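Local coordinates for uncharacterized protein (Bacteroides ovatus, PDB 4ID2) that is of unknown function but adopts a beta-barrel-like fold of two facing sheets, as a member of the DUF4738 family, at residues G25-Q30 against D66-N71; N71-H76 against E109-D114; L85-T90 against G146-Q151. All coordinates share one frame; numbering follows the deposited sequence.

Contact 1: G25-Q30 against D66-N71; sequences GLQRMQ and DTYVDN
Two backbone hydrogen bonds, both made by Q27, join the segments in parallel register. Its N donates to T67 O at 3.1 Å, and its O receives V69 N at 3.0 Å; the second is the straighter at its hydrogen (165°), and both run nearly along the C=O axis of the acceptor. Q27 thus brackets Y68, whose CA lies 3.4 Å from Q27 O in a supporting CA-H...O contact. Past this short ladder the two chains part and water takes over. One molecule accepts from M29 N and donates to V69 O and N71 OD1, while a second links N71 OD1 to Q30 O, so the side-chain oxygen OD1 of N71 is gripped by two waters. N71 ND2 donates to L108 O, and the selenium of M29 lies 3.6 Å from that same ND2.

Packing is modest. Q27 lays CB against Y68 CD2 at 3.6 Å; a bend at chi2 (71°) carries its amide on to OE1 beside D66 CB, its plane almost perpendicular to the ring. R28 CB presses on V69 CG1 at 3.3 Å, and the guanidinium runs on to a salt bridge with D55. The contact lies at the protein surface, where strand 26-27 pairs in parallel with strand 67-79; strand 43-53 packs on V69 and N71, and I107 of strand 107-116 touches M29 and D70.

Contact 2: N71-H76 against E109-D114; sequences NKIVLH and EGIVYD
I73 and I111 meet across the space between two sheets, and the contact is carried by apolar side chains, one of them resting on backbone. The tip of I73 does most of the touching: with CG1 anti to the carbonyl carbon (chi1 -69°) and the chain extended at chi2 (178°), CD1 reaches down onto the other strand, 3.4 Å from G110 CA and 3.7 Å from I111 N. The first of these is tighter than usual van der Waals contact, so I73 CD1 rests on the G110 backbone itself. The other branch, CG2, is taken up by I111, whose CD1 lies 3.9 Å from it; the two isoleucines have matching torsions and cross obliquely. L75 adds a looser touch, CD2 to I111 CG2 at 4.3 Å. An alanine in place of I73 removes CD1 and CG2, and with them the contacts to G110 and I111, and would probably loosen this part of the core.

In the next shell, I73 is held in its sheet by backbone hydrogen bonding to F89 and lies on V49 and R51, while I111 also touches F89, Y123 and I140. E109 and G110 both face S126 in a classic beta bulge, so the backbone that I73 touches belongs to that bulge. E109 itself turns away: OE1 bonds S126 OG, and OE2 forms a salt bridge with K115 of the second subunit. The axes of the two short strand segments come within 7.9 Å and run only 13° from parallel, too far apart for backbone pairing. This is face-to-face packing of one sheet on another, the buried interior of a beta-barrel-like fold.

Contact 3: L85-T90 against G146-Q151; sequences LNKTFT and GKMSIQ
F89 and M148, a selenomethionine, reach toward each other tip to tip. The selenium sits at the ring edge, 3.7 Å from F89 CZ and 4.9 Å from the ring centroid, 78° off the normal, which makes this an edge-on Met-aromatic contact. M148 starts with CG anti to the backbone N (chi1 -169°) and then bends at chi2 and chi3, bringing SE to that rim. One face of the same ring receives K87 CD, 3.8 Å above its plane and offset toward the rim, so the lysine's aliphatic chain lies beside the aromatic group while its NZ makes a weak, long ion pair with D93. I150 approaches obliquely, CD1 being 4.3 Å from F89 CE1.

Nearer the start of both segments, L85 crosses M148 obliquely: its CD1 lies 4.0 Å from M148 CB and also near the carbonyl oxygen of G146. The axes of the two short strand segments diverge by 47°, and the gap is spanned mainly by side chains. Strand 82-89 pairs with strand 67-79, on which L85 meets L75, whereas strand 148-158 borders its sheet next to strand 134-142, where I140 and I142 back M148.

Overall arrangement
Contact 2 is the buried one, its centre about 4 Å from the centre of the chain, while contacts 1 and 3 lie at the surface on opposite sides of that centre. Strand 67-79 serves both contact 1 and contact 2, which share N71: its early part takes a parallel partner within its own sheet, its later part faces the second sheet. The chemistry follows. In-sheet pairing in contact 1 rests on backbone hydrogen bonds and water, whereas contacts 2 and 3 bridge the sheets by side-chain packing. Those two adjoin through F89, which pairs with the strand of contact 2 and reaches across to the far sheet in contact 3.

Contact 1: G25-Q30 against D66-N71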
ATOM      1  N   GLY A  25      15.719  29.331  -7.174  1.00 96.19           N
ATOM      2  CA  GLY A  25      16.170  29.732  -5.849  1.00 94.96           C
ATOM      3  C   GLY A  25      15.999  28.664  -4.784  1.00 95.49           C
ATOM      4  O   GLY A  25      15.670  27.511  -5.088  1.00 93.46           O
ATOM      5  N   LEU A  26      16.201  29.058  -3.513  1.00 90.57           N
ATOM      6  CA  LEU A  26      16.109  28.170  -2.350  1.00 86.86           C
ATOM      7  C   LEU A  26      14.656  28.103  -1.819  1.00 87.17           C
ATOM      8  O   LEU A  26      14.217  28.993  -1.088  1.00 86.43           O
ATOM      9  CB  LEU A  26      17.080  28.670  -1.266  1.00 87.60           C
ATOM     10  CG  LEU A  26      17.296  27.778  -0.048  1.00 89.79           C
ATOM     11  CD1 LEU A  26      17.956  26.458  -0.434  1.00 89.92           C
ATOM     12  CD2 LEU A  26      18.154  28.489   0.986  1.00 93.19           C
ATOM     13  N   GLN A  27      13.919  27.040  -2.198  1.00 81.16           N
ATOM     14  CA  GLN A  27      12.513  26.850  -1.810  1.00 77.78           C
ATOM     15  C   GLN A  27      12.367  26.367  -0.369  1.00 77.61           C
ATOM     16  O   GLN A  27      13.143  25.526   0.079  1.00 77.33           O
ATOM     17  CB  GLN A  27      11.803  25.840  -2.744  1.00 78.40           C
ATOM     18  CG  GLN A  27      11.159  26.467  -3.979  1.00100.54           C
ATOM     19  CD  GLN A  27      12.179  26.946  -4.981  1.00127.08           C
ATOM     20  OE1 GLN A  27      12.666  26.173  -5.812  1.00124.85           O
ATOM     21  NE2 GLN A  27      12.526  28.228  -4.933  1.00121.71           N
ATOM     22  N   ARG A  28      11.339  26.859   0.339  1.00 70.73           N
ATOM     23  CA  ARG A  28      11.050  26.424   1.704  1.00 67.04           C
ATOM     24  C   ARG A  28       9.543  26.365   1.960  1.00 66.56           C
ATOM     25  O   ARG A  28       8.764  27.100   1.351  1.00 66.28           O
ATOM     26  CB  ARG A  28      11.749  27.313   2.735  1.00 67.71           C
ATOM     27  CG  ARG A  28      11.357  28.780   2.749  1.00 79.35           C
ATOM     28  CD  ARG A  28      12.145  29.505   3.829  1.00 92.15           C
ATOM     29  NE  ARG A  28      13.581  29.546   3.526  1.00105.55           N
ATOM     30  CZ  ARG A  28      14.540  29.885   4.386  1.00122.32           C
ATOM     31  NH1 ARG A  28      14.238  30.212   5.641  1.00111.67           N
ATOM     32  NH2 ARG A  28      15.812  29.892   4.002  1.00108.98           N
HETATM   33  N   MSE A  29       9.146  25.444   2.843  1.00 59.54           N
HETATM   34  CA  MSE A  29       7.738  25.208   3.190  1.00 56.70           C
HETATM   35  C   MSE A  29       7.254  26.171   4.268  1.00 62.54           C
HETATM   36  O   MSE A  29       8.048  26.664   5.069  1.00 62.92           O
HETATM   37  CB  MSE A  29       7.521  23.761   3.658  1.00 56.04           C
HETATM   38  CG  MSE A  29       7.594  22.760   2.528  1.00 62.38           C
HETATM   39 SE   MSE A  29       7.218  20.966   3.129  0.75 67.04          SE
HETATM   40  CE  MSE A  29       5.257  20.912   3.028  1.00 62.76           C
ATOM     41  N   GLN A  30       5.944  26.430   4.286  1.00 59.87           N
ATOM     42  CA  GLN A  30       5.321  27.327   5.266  1.00 59.90           C
ATOM     43  C   GLN A  30       5.375  26.704   6.667  1.00 61.96           C
ATOM     44  O   GLN A  30       5.465  25.481   6.790  1.00 59.90           O
ATOM     45  CB  GLN A  30       3.858  27.619   4.868  1.00 60.95           C
ATOM     46  N   ASP A  66      15.756  21.967  -8.494  1.00 90.56           N
ATOM     47  CA  ASP A  66      15.306  22.911  -7.464  1.00 87.74           C
ATOM     48  C   ASP A  66      15.726  22.415  -6.082  1.00 86.93           C
ATOM     49  O   ASP A  66      15.403  21.282  -5.723  1.00 84.81           O
ATOM     50  CB  ASP A  66      13.772  23.093  -7.506  1.00 87.65           C
ATOM     51  CG  ASP A  66      13.221  23.710  -8.777  1.00101.70           C
ATOM     52  OD1 ASP A  66      13.971  24.455  -9.454  1.00105.49           O
ATOM     53  OD2 ASP A  66      12.026  23.487  -9.074  1.00106.98           O
ATOM     54  N   THR A  67      16.435  23.253  -5.306  1.00 81.84           N
ATOM     55  CA  THR A  67      16.896  22.892  -3.965  1.00 78.90           C
ATOM     56  C   THR A  67      15.845  23.287  -2.920  1.00 76.73           C
ATOM     57  O   THR A  67      15.373  24.423  -2.921  1.00 76.51           O
ATOM     58  CB  THR A  67      18.254  23.543  -3.676  1.00 93.46           C
ATOM     59  OG1 THR A  67      18.241  24.903  -4.117  1.00100.06           O
ATOM     60  CG2 THR A  67      19.395  22.815  -4.359  1.00 94.98           C
ATOM     61  N   TYR A  68      15.491  22.348  -2.031  1.00 68.37           N
ATOM     62  CA  TYR A  68      14.508  22.557  -0.968  1.00 64.43           C
ATOM     63  C   TYR A  68      15.166  22.455   0.407  1.00 65.94           C
ATOM     64  O   TYR A  68      15.971  21.548   0.623  1.00 65.64           O
ATOM     65  CB  TYR A  68      13.383  21.510  -1.078  1.00 62.87           C
ATOM     66  CG  TYR A  68      12.605  21.592  -2.372  1.00 65.50           C
ATOM     67  CD1 TYR A  68      13.070  20.976  -3.529  1.00 69.69           C
ATOM     68  CD2 TYR A  68      11.405  22.289  -2.443  1.00 65.30           C
ATOM     69  CE1 TYR A  68      12.364  21.059  -4.728  1.00 71.97           C
ATOM     70  CE2 TYR A  68      10.681  22.367  -3.632  1.00 67.44           C
ATOM     71  CZ  TYR A  68      11.165  21.751  -4.777  1.00 78.38           C
ATOM     72  OH  TYR A  68      10.480  21.815  -5.974  1.00 82.40           O
ATOM     73  N   VAL A  69      14.820  23.365   1.340  1.00 60.42           N
ATOM     74  CA  VAL A  69      15.323  23.297   2.717  1.00 58.89           C
ATOM     75  C   VAL A  69      14.407  22.321   3.480  1.00 57.64           C
ATOM     76  O   VAL A  69      13.182  22.339   3.296  1.00 55.22           O
ATOM     77  CB  VAL A  69      15.443  24.684   3.407  1.00 64.60           C
ATOM     78  CG1 VAL A  69      14.096  25.222   3.839  1.00 62.88           C
ATOM     79  CG2 VAL A  69      16.368  24.621   4.611  1.00 65.08           C
ATOM     80  N   ASP A  70      15.005  21.443   4.294  1.00 51.40           N
ATOM     81  CA  ASP A  70      14.260  20.439   5.053  1.00 47.33           C
ATOM     82  C   ASP A  70      13.660  21.070   6.323  1.00 48.69           C
ATOM     83  O   ASP A  70      14.024  22.192   6.691  1.00 48.78           O
ATOM     84  CB  ASP A  70      15.182  19.264   5.400  1.00 48.57           C
ATOM     85  CG  ASP A  70      14.484  17.956   5.723  1.00 52.85           C
ATOM     86  OD1 ASP A  70      13.230  17.948   5.812  1.00 50.73           O
ATOM     87  OD2 ASP A  70      15.183  16.951   5.911  1.00 59.00           O
ATOM     88  N   ASN A  71      12.732  20.354   6.984  1.00 42.15           N
ATOM     89  CA  ASN A  71      12.058  20.856   8.178  1.00 40.63           C
ATOM     90  C   ASN A  71      12.394  20.084   9.438  1.00 42.34           C
ATOM     91  O   ASN A  71      12.804  18.925   9.384  1.00 41.76           O
ATOM     92  CB  ASN A  71      10.533  20.778   7.985  1.00 38.93           C
ATOM     93  CG  ASN A  71      10.039  21.483   6.748  1.00 59.26           C
ATOM     94  OD1 ASN A  71      10.014  22.713   6.683  1.00 49.41           O
ATOM     95  ND2 ASN A  71       9.639  20.729   5.733  1.00 49.13           N
TER
HETATM   96  O   HOH W   1      11.161  24.025   4.243  1.00 54.75           O
HETATM   97  O   HOH W   2       7.901  24.154   7.564  1.00 37.86           O

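Contact 2: N71-H76 against E109-D114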
ATOM      1  N   ASN A  71      12.732  20.354   6.984  1.00 42.15           N
ATOM      2  CA  ASN A  71      12.058  20.856   8.178  1.00 40.63           C
ATOM      3  C   ASN A  71      12.394  20.084   9.438  1.00 42.34           C
ATOM      4  O   ASN A  71      12.804  18.925   9.384  1.00 41.76           O
ATOM      5  CB  ASN A  71      10.533  20.778   7.985  1.00 38.93           C
ATOM      6  CG  ASN A  71      10.039  21.483   6.748  1.00 59.26           C
ATOM      7  OD1 ASN A  71      10.014  22.713   6.683  1.00 49.41           O
ATOM      8  ND2 ASN A  71       9.639  20.729   5.733  1.00 49.13           N
ATOM      9  N   LYS A  72      12.146  20.736  10.580  1.00 37.88           N
ATOM     10  CA  LYS A  72      12.198  20.138  11.908  1.00 37.15           C
ATOM     11  C   LYS A  72      10.780  20.215  12.455  1.00 42.40           C
ATOM     12  O   LYS A  72      10.049  21.139  12.088  1.00 41.03           O
ATOM     13  CB  LYS A  72      13.214  20.823  12.844  1.00 40.35           C
ATOM     14  CG  LYS A  72      12.883  22.256  13.251  1.00 50.08           C
ATOM     15  CD  LYS A  72      13.985  22.840  14.143  1.00 55.96           C
ATOM     16  CE  LYS A  72      13.680  24.256  14.552  1.00 68.93           C
ATOM     17  NZ  LYS A  72      14.699  24.793  15.489  1.00 84.49           N
ATOM     18  N   ILE A  73      10.375  19.260  13.304  1.00 39.28           N
ATOM     19  CA  ILE A  73       9.049  19.281  13.905  1.00 38.32           C
ATOM     20  C   ILE A  73       9.200  19.146  15.407  1.00 41.54           C
ATOM     21  O   ILE A  73       9.666  18.111  15.867  1.00 40.47           O
ATOM     22  CB  ILE A  73       8.103  18.200  13.310  1.00 40.73           C
ATOM     23  CG1 ILE A  73       7.756  18.555  11.846  1.00 41.25           C
ATOM     24  CG2 ILE A  73       6.821  18.121  14.138  1.00 40.17           C
ATOM     25  CD1 ILE A  73       6.891  17.604  11.115  1.00 43.14           C
ATOM     26  N   VAL A  74       8.793  20.165  16.176  1.00 39.02           N
ATOM     27  CA  VAL A  74       8.838  20.095  17.633  1.00 39.15           C
ATOM     28  C   VAL A  74       7.502  19.525  18.100  1.00 44.44           C
ATOM     29  O   VAL A  74       6.470  20.120  17.814  1.00 43.18           O
ATOM     30  CB  VAL A  74       9.137  21.465  18.284  1.00 44.24           C
ATOM     31  CG1 VAL A  74       9.100  21.365  19.814  1.00 44.88           C
ATOM     32  CG2 VAL A  74      10.489  22.010  17.818  1.00 45.20           C
ATOM     33  N   LEU A  75       7.522  18.384  18.803  1.00 41.65           N
ATOM     34  CA  LEU A  75       6.331  17.759  19.368  1.00 40.81           C
ATOM     35  C   LEU A  75       6.412  17.929  20.881  1.00 43.41           C
ATOM     36  O   LEU A  75       7.315  17.379  21.496  1.00 42.49           O
ATOM     37  CB  LEU A  75       6.237  16.273  18.946  1.00 40.65           C
ATOM     38  CG  LEU A  75       5.297  15.330  19.740  1.00 45.95           C
ATOM     39  CD1 LEU A  75       3.901  15.877  19.892  1.00 46.05           C
ATOM     40  CD2 LEU A  75       5.177  13.977  19.047  1.00 47.96           C
ATOM     41  N   HIS A  76       5.521  18.755  21.467  1.00 40.71           N
ATOM     42  CA  HIS A  76       5.461  18.986  22.913  1.00 41.23           C
ATOM     43  C   HIS A  76       4.171  18.368  23.466  1.00 42.29           C
ATOM     44  O   HIS A  76       3.084  18.918  23.283  1.00 41.72           O
ATOM     45  CB  HIS A  76       5.545  20.482  23.260  1.00 43.65           C
ATOM     46  CG  HIS A  76       5.861  20.754  24.704  1.00 49.75           C
ATOM     47  ND1 HIS A  76       6.084  22.037  25.158  1.00 53.73           N
ATOM     48  CD2 HIS A  76       6.012  19.899  25.746  1.00 52.80           C
ATOM     49  CE1 HIS A  76       6.351  21.930  26.451  1.00 54.80           C
ATOM     50  NE2 HIS A  76       6.329  20.662  26.848  1.00 54.66           N
ATOM     51  N   GLU A 109       7.591  16.156   6.410  1.00 45.14           N
ATOM     52  CA  GLU A 109       6.378  16.883   6.058  1.00 44.28           C
ATOM     53  C   GLU A 109       5.497  17.162   7.253  1.00 44.97           C
ATOM     54  O   GLU A 109       4.931  18.245   7.328  1.00 44.77           O
ATOM     55  CB  GLU A 109       5.567  16.075   5.025  1.00 45.81           C
ATOM     56  CG  GLU A 109       4.423  16.854   4.380  1.00 59.49           C
ATOM     57  CD  GLU A 109       3.518  16.059   3.459  1.00 96.30           C
ATOM     58  OE1 GLU A 109       3.316  14.848   3.710  1.00 98.34           O
ATOM     59  OE2 GLU A 109       2.962  16.666   2.516  1.00 98.97           O
ATOM     60  N   GLY A 110       5.263  16.164   8.090  1.00 39.80           N
ATOM     61  CA  GLY A 110       4.337  16.345   9.195  1.00 39.11           C
ATOM     62  C   GLY A 110       4.312  15.224  10.209  1.00 42.12           C
ATOM     63  O   GLY A 110       4.712  14.095   9.917  1.00 39.82           O
ATOM     64  N   ILE A 111       3.862  15.565  11.429  1.00 38.80           N
ATOM     65  CA  ILE A 111       3.646  14.645  12.550  1.00 37.93           C
ATOM     66  C   ILE A 111       2.289  15.059  13.107  1.00 43.65           C
ATOM     67  O   ILE A 111       2.099  16.232  13.439  1.00 44.53           O
ATOM     68  CB  ILE A 111       4.804  14.653  13.593  1.00 40.65           C
ATOM     69  CG1 ILE A 111       6.103  14.064  12.966  1.00 40.58           C
ATOM     70  CG2 ILE A 111       4.398  13.851  14.832  1.00 41.26           C
ATOM     71  CD1 ILE A 111       7.416  14.271  13.768  1.00 41.57           C
ATOM     72  N   VAL A 112       1.338  14.121  13.120  1.00 39.49           N
ATOM     73  CA  VAL A 112      -0.072  14.368  13.403  1.00 39.36           C
ATOM     74  C   VAL A 112      -0.629  13.414  14.455  1.00 41.31           C
ATOM     75  O   VAL A 112      -0.534  12.214  14.235  1.00 40.78           O
ATOM     76  CB  VAL A 112      -0.793  14.133  12.030  1.00 43.49           C
ATOM     77  CG1 VAL A 112      -2.305  13.975  12.181  1.00 43.53           C
ATOM     78  CG2 VAL A 112      -0.436  15.219  11.019  1.00 43.47           C
ATOM     79  N   TYR A 113      -1.327  13.915  15.514  1.00 37.85           N
ATOM     80  CA  TYR A 113      -1.999  13.018  16.459  1.00 37.96           C
ATOM     81  C   TYR A 113      -2.950  12.135  15.654  1.00 43.28           C
ATOM     82  O   TYR A 113      -3.723  12.664  14.851  1.00 42.41           O
ATOM     83  CB  TYR A 113      -2.777  13.808  17.537  1.00 38.91           C
ATOM     84  CG  TYR A 113      -3.691  12.928  18.368  1.00 39.50           C
ATOM     85  CD1 TYR A 113      -3.185  12.124  19.382  1.00 41.43           C
ATOM     86  CD2 TYR A 113      -5.047  12.827  18.075  1.00 40.02           C
ATOM     87  CE1 TYR A 113      -4.011  11.279  20.116  1.00 42.58           C
ATOM     88  CE2 TYR A 113      -5.882  11.973  18.794  1.00 41.47           C
ATOM     89  CZ  TYR A 113      -5.359  11.202  19.817  1.00 47.70           C
ATOM     90  OH  TYR A 113      -6.150  10.362  20.562  1.00 50.11           O
ATOM     91  N   ASP A 114      -2.863  10.812  15.827  1.00 41.08           N
ATOM     92  CA  ASP A 114      -3.699   9.878  15.093  1.00 41.47           C
ATOM     93  C   ASP A 114      -4.716   9.234  16.024  1.00 46.36           C
ATOM     94  O   ASP A 114      -5.909   9.432  15.841  1.00 47.04           O
ATOM     95  CB  ASP A 114      -2.841   8.811  14.389  1.00 43.54           C
ATOM     96  CG  ASP A 114      -3.658   7.884  13.512  1.00 59.14           C
ATOM     97  OD1 ASP A 114      -4.169   8.349  12.472  1.00 61.07           O
ATOM     98  OD2 ASP A 114      -3.807   6.704  13.878  1.00 69.69           O
TER

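Contact 3: L85-T90 against G146-Q151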
ATOM      1  N   LEU A  85       6.640  14.371  26.811  1.00 44.06           N
ATOM      2  CA  LEU A  85       7.659  14.378  25.768  1.00 44.00           C
ATOM      3  C   LEU A  85       7.807  15.765  25.146  1.00 46.24           C
ATOM      4  O   LEU A  85       6.805  16.411  24.859  1.00 46.22           O
ATOM      5  CB  LEU A  85       7.278  13.363  24.674  1.00 43.49           C
ATOM      6  CG  LEU A  85       8.318  13.189  23.550  1.00 49.18           C
ATOM      7  CD1 LEU A  85       8.721  11.738  23.396  1.00 50.12           C
ATOM      8  CD2 LEU A  85       7.799  13.739  22.229  1.00 49.43           C
ATOM      9  N   ASN A  86       9.049  16.205  24.933  1.00 42.72           N
ATOM     10  CA  ASN A  86       9.374  17.469  24.279  1.00 43.07           C
ATOM     11  C   ASN A  86      10.575  17.210  23.380  1.00 48.92           C
ATOM     12  O   ASN A  86      11.714  17.364  23.814  1.00 50.54           O
ATOM     13  CB  ASN A  86       9.639  18.573  25.309  1.00 45.46           C
ATOM     14  CG  ASN A  86       9.903  19.926  24.685  1.00 69.67           C
ATOM     15  OD1 ASN A  86       9.172  20.376  23.811  1.00 62.40           O
ATOM     16  ND2 ASN A  86      10.974  20.591  25.083  1.00 70.96           N
ATOM     17  N   LYS A  87      10.320  16.732  22.152  1.00 44.88           N
ATOM     18  CA  LYS A  87      11.375  16.359  21.211  1.00 44.51           C
ATOM     19  C   LYS A  87      11.338  17.158  19.920  1.00 45.77           C
ATOM     20  O   LYS A  87      10.263  17.395  19.378  1.00 43.27           O
ATOM     21  CB  LYS A  87      11.220  14.870  20.846  1.00 46.15           C
ATOM     22  CG  LYS A  87      12.340  14.339  19.955  1.00 58.10           C
ATOM     23  CD  LYS A  87      12.430  12.836  20.008  1.00 61.56           C
ATOM     24  CE  LYS A  87      13.426  12.297  19.015  1.00 71.30           C
ATOM     25  NZ  LYS A  87      14.829  12.688  19.338  1.00 86.80           N
ATOM     26  N   THR A  88      12.526  17.500  19.395  1.00 42.25           N
ATOM     27  CA  THR A  88      12.679  18.105  18.082  1.00 41.82           C
ATOM     28  C   THR A  88      12.875  16.943  17.122  1.00 45.76           C
ATOM     29  O   THR A  88      13.835  16.184  17.269  1.00 46.06           O
ATOM     30  CB  THR A  88      13.824  19.109  18.044  1.00 50.77           C
ATOM     31  OG1 THR A  88      13.542  20.154  18.973  1.00 56.10           O
ATOM     32  CG2 THR A  88      14.030  19.704  16.647  1.00 46.12           C
ATOM     33  N   PHE A  89      11.947  16.771  16.179  1.00 41.69           N
ATOM     34  CA  PHE A  89      12.012  15.695  15.201  1.00 41.16           C
ATOM     35  C   PHE A  89      12.574  16.167  13.869  1.00 46.89           C
ATOM     36  O   PHE A  89      12.305  17.286  13.444  1.00 47.08           O
ATOM     37  CB  PHE A  89      10.625  15.075  14.930  1.00 41.11           C
ATOM     38  CG  PHE A  89      10.184  14.059  15.950  1.00 42.49           C
ATOM     39  CD1 PHE A  89      10.565  12.737  15.842  1.00 46.08           C
ATOM     40  CD2 PHE A  89       9.367  14.420  17.006  1.00 43.96           C
ATOM     41  CE1 PHE A  89      10.161  11.801  16.784  1.00 46.98           C
ATOM     42  CE2 PHE A  89       8.941  13.466  17.936  1.00 46.37           C
ATOM     43  CZ  PHE A  89       9.334  12.168  17.813  1.00 44.60           C
ATOM     44  N   THR A  90      13.301  15.279  13.190  1.00 44.36           N
ATOM     45  CA  THR A  90      13.793  15.467  11.819  1.00 44.55           C
ATOM     46  C   THR A  90      13.597  14.138  11.105  1.00 46.78           C
ATOM     47  O   THR A  90      13.391  13.123  11.768  1.00 44.59           O
ATOM     48  CB  THR A  90      15.263  15.944  11.775  1.00 48.31           C
ATOM     49  OG1 THR A  90      16.129  14.897  12.208  1.00 49.40           O
ATOM     50  CG2 THR A  90      15.501  17.187  12.597  1.00 45.87           C
ATOM     51  N   GLY A 146       6.327   8.447  28.691  1.00 56.42           N
ATOM     52  CA  GLY A 146       7.242   9.065  27.740  1.00 54.61           C
ATOM     53  C   GLY A 146       8.153   8.173  26.918  1.00 57.41           C
ATOM     54  O   GLY A 146       9.004   8.711  26.206  1.00 55.41           O
ATOM     55  N   LYS A 147       8.004   6.824  26.974  1.00 54.90           N
ATOM     56  CA  LYS A 147       8.848   5.943  26.150  1.00 55.07           C
ATOM     57  C   LYS A 147       8.348   6.024  24.719  1.00 58.15           C
ATOM     58  O   LYS A 147       7.169   5.783  24.470  1.00 58.75           O
ATOM     59  CB  LYS A 147       8.878   4.492  26.660  1.00 60.07           C
ATOM     60  CG  LYS A 147       9.609   4.337  27.990  1.00 82.04           C
ATOM     61  CD  LYS A 147       9.512   2.922  28.543  1.00 93.98           C
ATOM     62  CE  LYS A 147      10.330   2.750  29.798  1.00107.24           C
ATOM     63  NZ  LYS A 147      10.143   1.404  30.400  1.00118.98           N
HETATM   64  N   MSE A 148       9.220   6.429  23.795  1.00 52.95           N
HETATM   65  CA  MSE A 148       8.857   6.650  22.408  1.00 50.95           C
HETATM   66  C   MSE A 148       9.430   5.569  21.484  1.00 58.26           C
HETATM   67  O   MSE A 148      10.569   5.153  21.665  1.00 59.77           O
HETATM   68  CB  MSE A 148       9.367   8.031  22.000  1.00 51.77           C
HETATM   69  CG  MSE A 148       8.845   8.500  20.663  1.00 56.87           C
HETATM   70 SE   MSE A 148      10.224   9.000  19.440  0.75 64.63          SE
HETATM   71  CE  MSE A 148      11.272   7.358  19.369  1.00 63.89           C
ATOM     72  N   SER A 149       8.641   5.133  20.481  1.00 55.19           N
ATOM     73  CA  SER A 149       9.075   4.151  19.479  1.00 55.60           C
ATOM     74  C   SER A 149       8.634   4.594  18.081  1.00 57.34           C
ATOM     75  O   SER A 149       7.623   5.274  17.948  1.00 54.98           O
ATOM     76  CB  SER A 149       8.536   2.761  19.797  1.00 60.44           C
ATOM     77  OG  SER A 149       7.124   2.731  19.888  1.00 68.91           O
ATOM     78  N   ILE A 150       9.424   4.233  17.055  1.00 55.03           N
ATOM     79  CA  ILE A 150       9.198   4.576  15.650  1.00 54.38           C
ATOM     80  C   ILE A 150       8.901   3.322  14.855  1.00 58.46           C
ATOM     81  O   ILE A 150       9.574   2.319  15.047  1.00 59.21           O
ATOM     82  CB  ILE A 150      10.458   5.283  15.060  1.00 58.59           C
ATOM     83  CG1 ILE A 150      10.849   6.542  15.852  1.00 59.07           C
ATOM     84  CG2 ILE A 150      10.281   5.607  13.584  1.00 59.01           C
ATOM     85  CD1 ILE A 150       9.791   7.570  15.999  1.00 61.90           C
ATOM     86  N   GLN A 151       7.953   3.401  13.902  1.00 55.06           N
ATOM     87  CA  GLN A 151       7.605   2.274  13.033  1.00 55.77           C
ATOM     88  C   GLN A 151       7.333   2.740  11.611  1.00 59.10           C
ATOM     89  O   GLN A 151       6.888   3.869  11.387  1.00 57.67           O
ATOM     90  CB  GLN A 151       6.355   1.511  13.537  1.00 57.32           C
ATOM     91  CG  GLN A 151       6.331   1.098  15.018  1.00 77.68           C
ATOM     92  CD  GLN A 151       5.995   2.196  16.013  1.00 95.24           C
ATOM     93  OE1 GLN A 151       6.678   2.343  17.030  1.00 94.89           O
ATOM     94  NE2 GLN A 151       4.909   2.939  15.811  1.00 77.60           N
TER